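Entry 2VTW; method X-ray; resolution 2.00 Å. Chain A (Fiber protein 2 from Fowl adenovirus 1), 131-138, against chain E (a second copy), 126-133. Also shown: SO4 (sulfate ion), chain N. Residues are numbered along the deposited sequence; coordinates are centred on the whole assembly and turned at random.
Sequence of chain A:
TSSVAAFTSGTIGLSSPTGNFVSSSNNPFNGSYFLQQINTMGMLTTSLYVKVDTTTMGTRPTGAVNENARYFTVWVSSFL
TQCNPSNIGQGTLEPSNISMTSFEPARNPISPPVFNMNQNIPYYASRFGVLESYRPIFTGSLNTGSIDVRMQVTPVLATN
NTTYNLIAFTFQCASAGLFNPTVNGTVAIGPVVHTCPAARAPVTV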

# COMPACT_ATOMS: atom_id res chain seq x y z
N LEU A 131 6.60 -6.75 0.07
CA LEU A 131 7.41 -6.46 1.26
C LEU A 131 7.26 -4.99 1.60
O LEU A 131 7.62 -4.14 0.77
CB LEU A 131 8.88 -6.78 1.00
CG LEU A 131 9.81 -6.60 2.19
CD1 LEU A 131 9.59 -7.72 3.24
CD2 LEU A 131 11.27 -6.50 1.75
N GLU A 132 6.71 -4.68 2.77
CA GLU A 132 6.52 -3.31 3.21
C GLU A 132 7.48 -2.98 4.36
O GLU A 132 7.75 -3.82 5.20
CB GLU A 132 5.10 -3.13 3.71
CG GLU A 132 4.01 -3.23 2.62
CD GLU A 132 3.87 -1.99 1.74
OE1 GLU A 132 4.78 -1.10 1.66
OE2 GLU A 132 2.79 -1.91 1.11
N SER A 133 7.98 -1.74 4.40
CA SER A 133 8.98 -1.34 5.40
C SER A 133 8.36 -0.51 6.50
O SER A 133 7.66 0.44 6.23
CB SER A 133 10.13 -0.59 4.73
OG SER A 133 10.72 -1.38 3.68
N TYR A 134 8.60 -0.90 7.76
CA TYR A 134 8.08 -0.16 8.92
C TYR A 134 9.18 0.16 9.90
O TYR A 134 10.19 -0.54 9.99
CB TYR A 134 6.98 -0.95 9.68
CG TYR A 134 5.81 -1.25 8.83
CD1 TYR A 134 4.64 -0.51 8.91
CD2 TYR A 134 5.89 -2.29 7.92
CE1 TYR A 134 3.57 -0.80 8.06
CE2 TYR A 134 4.85 -2.58 7.09
CZ TYR A 134 3.70 -1.83 7.16
OH TYR A 134 2.70 -2.19 6.30
N ARG A 135 8.97 1.22 10.65
CA ARG A 135 9.75 1.44 11.84
C ARG A 135 8.82 1.29 13.05
O ARG A 135 7.84 2.01 13.16
CB ARG A 135 10.42 2.80 11.84
CG ARG A 135 11.30 3.01 13.06
CD ARG A 135 11.84 4.43 13.16
NE ARG A 135 12.98 4.64 12.25
CZ ARG A 135 13.03 5.52 11.25
NH1 ARG A 135 12.04 6.34 10.99
NH2 ARG A 135 14.15 5.62 10.53
N PRO A 136 9.17 0.37 13.96
CA PRO A 136 8.39 0.21 15.18
C PRO A 136 8.84 1.15 16.31
O PRO A 136 9.87 1.82 16.21
CB PRO A 136 8.70 -1.22 15.57
CG PRO A 136 10.10 -1.41 15.17
CD PRO A 136 10.32 -0.54 13.94
N ILE A 137 8.08 1.11 17.40
CA ILE A 137 8.34 1.86 18.62
C ILE A 137 8.89 0.89 19.70
O ILE A 137 8.35 -0.22 19.89
CB ILE A 137 7.04 2.47 19.15
CG1 ILE A 137 6.86 3.92 18.67
CG2 ILE A 137 7.03 2.48 20.67
CD1 ILE A 137 7.26 4.95 19.70
N PHE A 138 9.94 1.30 20.43
CA PHE A 138 10.47 0.52 21.54
C PHE A 138 10.28 1.18 22.89
O PHE A 138 10.05 2.39 22.99
CB PHE A 138 11.97 0.28 21.42
CG PHE A 138 12.42 -0.09 20.07
CD1 PHE A 138 11.85 -1.15 19.41
CD2 PHE A 138 13.45 0.61 19.45
CE1 PHE A 138 12.27 -1.49 18.13
CE2 PHE A 138 13.87 0.27 18.17
CZ PHE A 138 13.28 -0.77 17.50
N SER E 126 7.90 12.64 11.23
CA SER E 126 7.15 11.38 11.22
C SER E 126 8.17 10.23 11.19
O SER E 126 9.09 10.23 10.37
CB SER E 126 6.17 11.33 10.03
OG SER E 126 5.53 10.07 9.92
N ARG E 127 8.06 9.29 12.13
CA ARG E 127 9.06 8.22 12.30
C ARG E 127 8.51 6.78 12.32
O ARG E 127 9.20 5.87 11.90
CB ARG E 127 9.77 8.39 13.64
CG ARG E 127 10.53 9.70 13.88
CD ARG E 127 11.92 9.59 13.42
NE ARG E 127 12.69 8.62 14.19
CZ ARG E 127 13.81 8.04 13.76
NH1 ARG E 127 14.28 8.33 12.57
NH2 ARG E 127 14.45 7.15 14.52
N PHE E 128 7.30 6.59 12.84
CA PHE E 128 6.81 5.26 13.24
C PHE E 128 5.58 4.88 12.46
O PHE E 128 4.49 5.39 12.71
CB PHE E 128 6.53 5.25 14.75
CG PHE E 128 7.72 5.67 15.56
CD1 PHE E 128 8.84 4.87 15.60
CD2 PHE E 128 7.73 6.88 16.24
CE1 PHE E 128 9.95 5.26 16.32
CE2 PHE E 128 8.84 7.26 16.97
CZ PHE E 128 9.97 6.45 17.00
N GLY E 129 5.77 3.96 11.53
CA GLY E 129 4.73 3.55 10.59
C GLY E 129 5.38 3.15 9.29
O GLY E 129 6.60 2.95 9.25
N VAL E 130 4.57 3.06 8.24
CA VAL E 130 5.04 2.60 6.94
C VAL E 130 5.92 3.67 6.30
O VAL E 130 5.70 4.85 6.47
CB VAL E 130 3.83 2.26 5.98
CG1 VAL E 130 3.13 3.55 5.50
CG2 VAL E 130 4.26 1.37 4.79
N LEU E 131 6.93 3.23 5.56
CA LEU E 131 7.70 4.11 4.64
C LEU E 131 7.46 3.67 3.20
O LEU E 131 7.89 2.58 2.80
CB LEU E 131 9.20 4.03 4.94
CG LEU E 131 10.13 5.05 4.20
CD1 LEU E 131 10.05 6.44 4.77
CD2 LEU E 131 11.57 4.58 4.23
N GLU E 132 6.82 4.53 2.39
CA GLU E 132 6.63 4.24 0.96
C GLU E 132 7.59 5.07 0.11
O GLU E 132 7.87 6.21 0.45
CB GLU E 132 5.19 4.56 0.55
CG GLU E 132 4.15 3.76 1.30
CD GLU E 132 4.03 2.31 0.83
OE1 GLU E 132 4.78 1.83 -0.06
OE2 GLU E 132 3.12 1.64 1.37
N SER E 133 8.04 4.51 -1.01
CA SER E 133 9.03 5.13 -1.92
C SER E 133 8.38 5.67 -3.20
O SER E 133 7.65 4.93 -3.85
CB SER E 133 10.05 4.09 -2.32
OG SER E 133 10.78 3.67 -1.19
S SO4 N . 17.39 5.86 12.20
O1 SO4 N . 16.77 4.80 11.38
O2 SO4 N . 17.00 5.72 13.61
O3 SO4 N . 18.83 5.66 12.17
O4 SO4 N . 17.06 7.22 11.74
O HOH W 1 7.24 -0.04 1.93
O HOH W 2 11.05 8.33 8.98

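Two copies of the fiber protein meet here through a short, splayed antiparallel strand pairing, extended at one end by stacked arginines that share a sulfate and by an aliphatic-aromatic contact. The strand axes approach to 4.7 Å with their N-to-C directions at 130°, and the pairing covers only Ser A133 to Arg A135 against Leu E131 to Gly E129. Leu E131 N donates to Ser A133 O (3.0 Å, 166°), and Arg A135 N donates to Gly E129 O (3.3 Å, 162°); the return bond from Gly E129 N to Arg A135 O, also 3.3 Å, is bent to 129° and weak. Between these bonds Tyr A134 faces Val E130 in a non-hydrogen-bonded pair, and Tyr A134 CE1 packs 3.7 Å from Val E130 CB. Where a second bond between Ser A133 and Leu E131 might be expected, water 1 intervenes: it accepts from Ser A133 N (3.1 Å) and donates to Leu E131 O (2.8 Å) and to Glu A132 OE1 (2.7 Å). Glu A132 OE1 also lies 3.2 Å from Glu E132 OE2, a close approach of two acceptors that is no hydrogen bond. Gly E129 has phi/psi of 148/-165, at which a CB would jam against the preceding carbonyl O. The side chain of Arg A135, t at chi1 and chi2 and m at chi3, reaches across so that NH1 donates to Arg E127 O (3.0 Å), and its guanidinium lies flat on that of Arg E127, centres 3.6 Å apart and planes at 17°. The sulfate, probably from the crystallisation liquor, offsets this like-charge stack: Arg A135 NH2 donates to SO4 O1 (2.9 Å), while Arg E127 NH1 and NH2 donate to SO4 O4 and O2 (both 3.1 Å). Ile A137 CG1 sits over the face of the Phe E128 ring, 3.8 Å from its centroid and 15° off the normal, a CH-pi contact.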